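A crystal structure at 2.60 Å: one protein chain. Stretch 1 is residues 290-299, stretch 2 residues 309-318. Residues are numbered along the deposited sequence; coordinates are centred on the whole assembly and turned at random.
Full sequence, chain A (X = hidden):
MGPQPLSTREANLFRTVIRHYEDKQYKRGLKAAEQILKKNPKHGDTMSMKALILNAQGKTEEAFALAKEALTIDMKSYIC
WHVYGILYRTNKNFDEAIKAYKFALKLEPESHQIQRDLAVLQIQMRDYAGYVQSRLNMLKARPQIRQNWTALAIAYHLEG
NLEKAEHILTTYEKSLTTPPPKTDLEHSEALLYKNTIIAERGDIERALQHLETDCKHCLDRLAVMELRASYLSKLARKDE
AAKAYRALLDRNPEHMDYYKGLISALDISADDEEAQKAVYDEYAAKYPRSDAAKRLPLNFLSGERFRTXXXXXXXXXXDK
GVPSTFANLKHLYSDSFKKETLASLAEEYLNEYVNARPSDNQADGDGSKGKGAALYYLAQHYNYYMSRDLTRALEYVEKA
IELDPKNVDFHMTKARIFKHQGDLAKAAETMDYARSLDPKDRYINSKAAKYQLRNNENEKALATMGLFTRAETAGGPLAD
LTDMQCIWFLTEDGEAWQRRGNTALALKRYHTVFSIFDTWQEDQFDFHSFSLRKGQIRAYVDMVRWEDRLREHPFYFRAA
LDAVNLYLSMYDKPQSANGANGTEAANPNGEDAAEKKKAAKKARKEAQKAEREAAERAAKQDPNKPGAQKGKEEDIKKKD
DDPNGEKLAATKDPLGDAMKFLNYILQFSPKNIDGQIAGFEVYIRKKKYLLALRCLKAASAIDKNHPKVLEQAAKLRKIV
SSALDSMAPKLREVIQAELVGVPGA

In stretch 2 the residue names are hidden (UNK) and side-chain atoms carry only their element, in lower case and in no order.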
# COMPACT_ATOMS: atom_id res chain seq x y z
N SER A 290 26.38 7.54 9.53
CA SER A 290 25.13 8.19 9.16
C SER A 290 25.33 9.07 7.94
O SER A 290 26.15 9.98 7.95
CB SER A 290 24.57 9.04 10.30
OG SER A 290 23.53 9.86 9.80
N ASP A 291 24.57 8.78 6.88
CA ASP A 291 24.56 9.66 5.73
C ASP A 291 23.80 10.93 6.08
O ASP A 291 24.23 12.04 5.74
CB ASP A 291 23.94 8.99 4.51
CG ASP A 291 24.09 9.82 3.26
OD1 ASP A 291 25.25 10.18 2.91
OD2 ASP A 291 23.06 10.12 2.63
N ALA A 292 22.67 10.76 6.77
CA ALA A 292 21.80 11.87 7.15
C ALA A 292 22.54 13.00 7.87
O ALA A 292 22.37 14.18 7.54
CB ALA A 292 20.66 11.36 8.02
N ALA A 293 23.37 12.62 8.84
CA ALA A 293 24.06 13.60 9.67
C ALA A 293 25.06 14.44 8.85
O ALA A 293 25.55 15.46 9.33
CB ALA A 293 24.77 12.91 10.83
N LYS A 294 25.37 14.00 7.63
CA LYS A 294 26.25 14.77 6.75
C LYS A 294 25.48 15.50 5.66
O LYS A 294 25.85 16.60 5.26
CB LYS A 294 27.30 13.88 6.09
CG LYS A 294 28.24 13.17 7.04
CD LYS A 294 29.12 12.17 6.29
CE LYS A 294 30.28 11.71 7.14
NZ LYS A 294 29.85 10.77 8.21
N ARG A 295 24.41 14.86 5.18
CA ARG A 295 23.70 15.29 3.97
C ARG A 295 22.65 16.36 4.22
O ARG A 295 22.49 17.28 3.42
CB ARG A 295 23.03 14.10 3.30
CG ARG A 295 22.29 14.46 2.04
CD ARG A 295 21.42 13.30 1.57
NE ARG A 295 20.12 13.24 2.25
CZ ARG A 295 19.85 12.48 3.32
NH1 ARG A 295 18.63 12.50 3.85
NH2 ARG A 295 20.78 11.70 3.85
N LEU A 296 21.92 16.22 5.33
CA LEU A 296 20.79 17.08 5.66
C LEU A 296 21.14 18.57 5.73
O LEU A 296 20.40 19.39 5.20
CB LEU A 296 20.16 16.61 6.98
CG LEU A 296 19.28 15.37 6.77
CD1 LEU A 296 18.80 14.72 8.06
CD2 LEU A 296 18.10 15.74 5.89
N PRO A 297 22.28 18.93 6.37
CA PRO A 297 22.75 20.33 6.44
C PRO A 297 22.86 21.03 5.08
O PRO A 297 22.97 22.25 5.05
CB PRO A 297 24.14 20.20 7.07
CG PRO A 297 24.03 18.98 7.93
CD PRO A 297 23.13 18.03 7.18
N LEU A 298 22.84 20.27 3.99
CA LEU A 298 22.89 20.88 2.67
C LEU A 298 21.53 21.45 2.29
O LEU A 298 21.40 22.10 1.26
CB LEU A 298 23.34 19.86 1.61
CG LEU A 298 24.70 19.18 1.79
CD1 LEU A 298 24.89 18.06 0.75
CD2 LEU A 298 25.85 20.18 1.75
N ASN A 299 20.52 21.20 3.12
CA ASN A 299 19.19 21.73 2.85
C ASN A 299 19.09 23.22 3.20
O ASN A 299 18.49 23.99 2.45
CB ASN A 299 18.13 20.94 3.61
CG ASN A 299 17.90 19.57 3.01
OD1 ASN A 299 18.12 19.37 1.82
ND2 ASN A 299 17.47 18.62 3.84
N UNK A 309 30.86 22.54 2.57
CA UNK A 309 30.27 21.30 3.05
C UNK A 309 29.98 20.33 1.91
O UNK A 309 30.19 19.12 2.03
o UNK A 309 29.19 22.40 4.95
c UNK A 309 28.96 21.54 3.83
c UNK A 309 28.40 20.22 4.31
N UNK A 310 29.49 20.87 0.79
CA UNK A 310 29.15 20.06 -0.37
C UNK A 310 30.39 19.42 -1.01
O UNK A 310 30.33 18.27 -1.47
c UNK A 310 28.41 20.89 -1.39
N UNK A 311 31.51 20.15 -1.03
CA UNK A 311 32.73 19.57 -1.57
C UNK A 311 33.17 18.37 -0.72
O UNK A 311 33.45 17.30 -1.25
c UNK A 311 35.10 20.07 -2.34
n UNK A 311 37.95 21.61 -4.40
c UNK A 311 35.93 21.18 -2.98
c UNK A 311 33.85 20.60 -1.65
c UNK A 311 37.05 20.58 -3.81
N UNK A 312 33.18 18.55 0.60
CA UNK A 312 33.61 17.48 1.50
C UNK A 312 32.71 16.24 1.42
O UNK A 312 33.19 15.12 1.56
c UNK A 312 33.68 17.98 2.90
N UNK A 313 31.41 16.44 1.18
CA UNK A 313 30.50 15.32 1.03
C UNK A 313 30.75 14.62 -0.30
O UNK A 313 30.86 13.39 -0.35
c UNK A 313 26.15 12.60 0.79
c UNK A 313 26.75 12.86 2.01
c UNK A 313 29.04 15.77 1.14
c UNK A 313 27.41 14.38 -0.20
c UNK A 313 26.47 13.35 -0.32
o UNK A 313 25.23 11.57 0.71
c UNK A 313 27.69 13.89 2.11
c UNK A 313 28.03 14.66 1.02
N UNK A 314 30.85 15.40 -1.38
CA UNK A 314 31.10 14.83 -2.71
C UNK A 314 32.41 14.03 -2.77
O UNK A 314 32.47 12.97 -3.38
c UNK A 314 28.89 15.18 -4.71
c UNK A 314 31.11 15.93 -3.77
c UNK A 314 29.74 16.38 -4.25
c UNK A 314 29.87 17.40 -5.37
N UNK A 315 33.45 14.53 -2.11
CA UNK A 315 34.73 13.83 -2.11
C UNK A 315 34.62 12.44 -1.49
O UNK A 315 35.15 11.47 -2.02
c UNK A 315 35.82 14.60 -1.34
o UNK A 315 35.97 15.91 -1.90
c UNK A 315 37.15 13.86 -1.41
N UNK A 316 33.92 12.36 -0.36
CA UNK A 316 33.62 11.07 0.28
C UNK A 316 32.94 10.11 -0.68
O UNK A 316 33.34 8.95 -0.81
c UNK A 316 34.21 10.43 3.34
c UNK A 316 32.37 12.02 3.83
c UNK A 316 33.42 11.61 2.82
c UNK A 316 32.73 11.25 1.51
N UNK A 317 31.89 10.58 -1.35
CA UNK A 317 31.09 9.68 -2.17
C UNK A 317 31.85 9.28 -3.43
O UNK A 317 31.89 8.10 -3.80
c UNK A 317 29.73 10.30 -2.51
c UNK A 317 28.90 10.70 -1.30
c UNK A 317 26.70 9.03 -0.96
s UNK A 317 28.32 9.32 -0.25
N UNK A 318 32.47 10.25 -4.10
CA UNK A 318 33.21 9.95 -5.31
C UNK A 318 34.38 9.03 -5.02
O UNK A 318 34.62 8.09 -5.77
c UNK A 318 30.49 13.47 -7.72
c UNK A 318 32.58 12.02 -6.59
c UNK A 318 30.31 12.12 -7.41
c UNK A 318 33.69 11.23 -5.98
c UNK A 318 32.73 13.36 -6.89
c UNK A 318 31.69 14.09 -7.45
c UNK A 318 31.36 11.41 -6.85

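Position 309 carries three side-chain atoms: a first carbon bearing one oxygen and one further carbon, and that further carbon lies 3.6 Å from Leu298 CD2. This branching at the first atom with a single hydroxyl identifies Thr309. Its CA-to-CB bond points toward stretch 1, and the atom meeting Leu298 is its methyl CG2, while OG1 finds its hydrogen bond elsewhere in the structure.

Position 310 has one side-chain carbon and nothing beyond it, and this carbon is 4.1 Å from Leu298 CD2, which makes it Ala310. Leu298 CD2 lies against this part of the helix, 3.8 Å from Ala310 N.

At position 311 four carbons run in a row and end in a nitrogen, the unbranched chain of Lys311. It extends with all four chi angles in the t well and is out of reach of stretch 1.

Position 312 again shows a single carbon, hence Ala312, an exposed residue that makes no contact with stretch 1.

Position 313 is the most informative. One carbon leads to a six-carbon ring bearing an oxygen, and that oxygen lies 2.6 Å from Asp291 OD1. A phenol of this kind is Tyr313. Its OH donates a short hydrogen bond to the carboxylate. The aliphatic part of Lys294 packs at the ring edge, with Lys294 CB 4.0 Å from Tyr313 CD1, and Arg295 CB approaches Tyr313 CE1 obliquely at 4.1 Å.

Position 314 has four carbons forked at the second, with chi1 at -81° and chi2 at -176°. The fork gives Leu314, whose side chain is out of reach of stretch 1.

Position 315 repeats the pattern of one carbon carrying an oxygen and a carbon, and is Thr315. It does not reach stretch 1 but touches a crystal neighbour.

Position 316 has four carbons forked at the second; its CA-to-CB bond points toward stretch 1, where one branch end meets the Lys294 chain. This is Leu316; its CD1 lies 3.9 Å from Lys294 CE, an apolar approach to the methylene portion of the lysine.

At position 317 two carbons, a sulfur and a terminal carbon follow without branching, and the terminal carbon is 4.3 Å from Asp291 OD1, so the residue is Met317. Its CA-to-CB bond points sideways, yet its end, CE, comes nearer.

Position 318 has one carbon leading to a six-carbon ring without a substituent. It is Phe318, buried but far from stretch 1.

The contact buries 371 Å², summed over both sides, and Tyr313 contributes the largest covered area. Contacting positions 309, 310, 313, 316 and 317 follow the helical repeat, which gathers them on one side of the helix. Leu298 packs against the first two, Lys294 and Arg295 line the tyrosine ring, and Asp291 anchors its hydroxyl. The same carboxylate uses OD2 in a salt bridge with Arg295 NH2 at 3.0 Å, so the two oxygens of Asp291 join the hydrogen bond across the stretches to an ionic link within stretch 1.

Stretch 2 309-318: TAKAYLTLMF
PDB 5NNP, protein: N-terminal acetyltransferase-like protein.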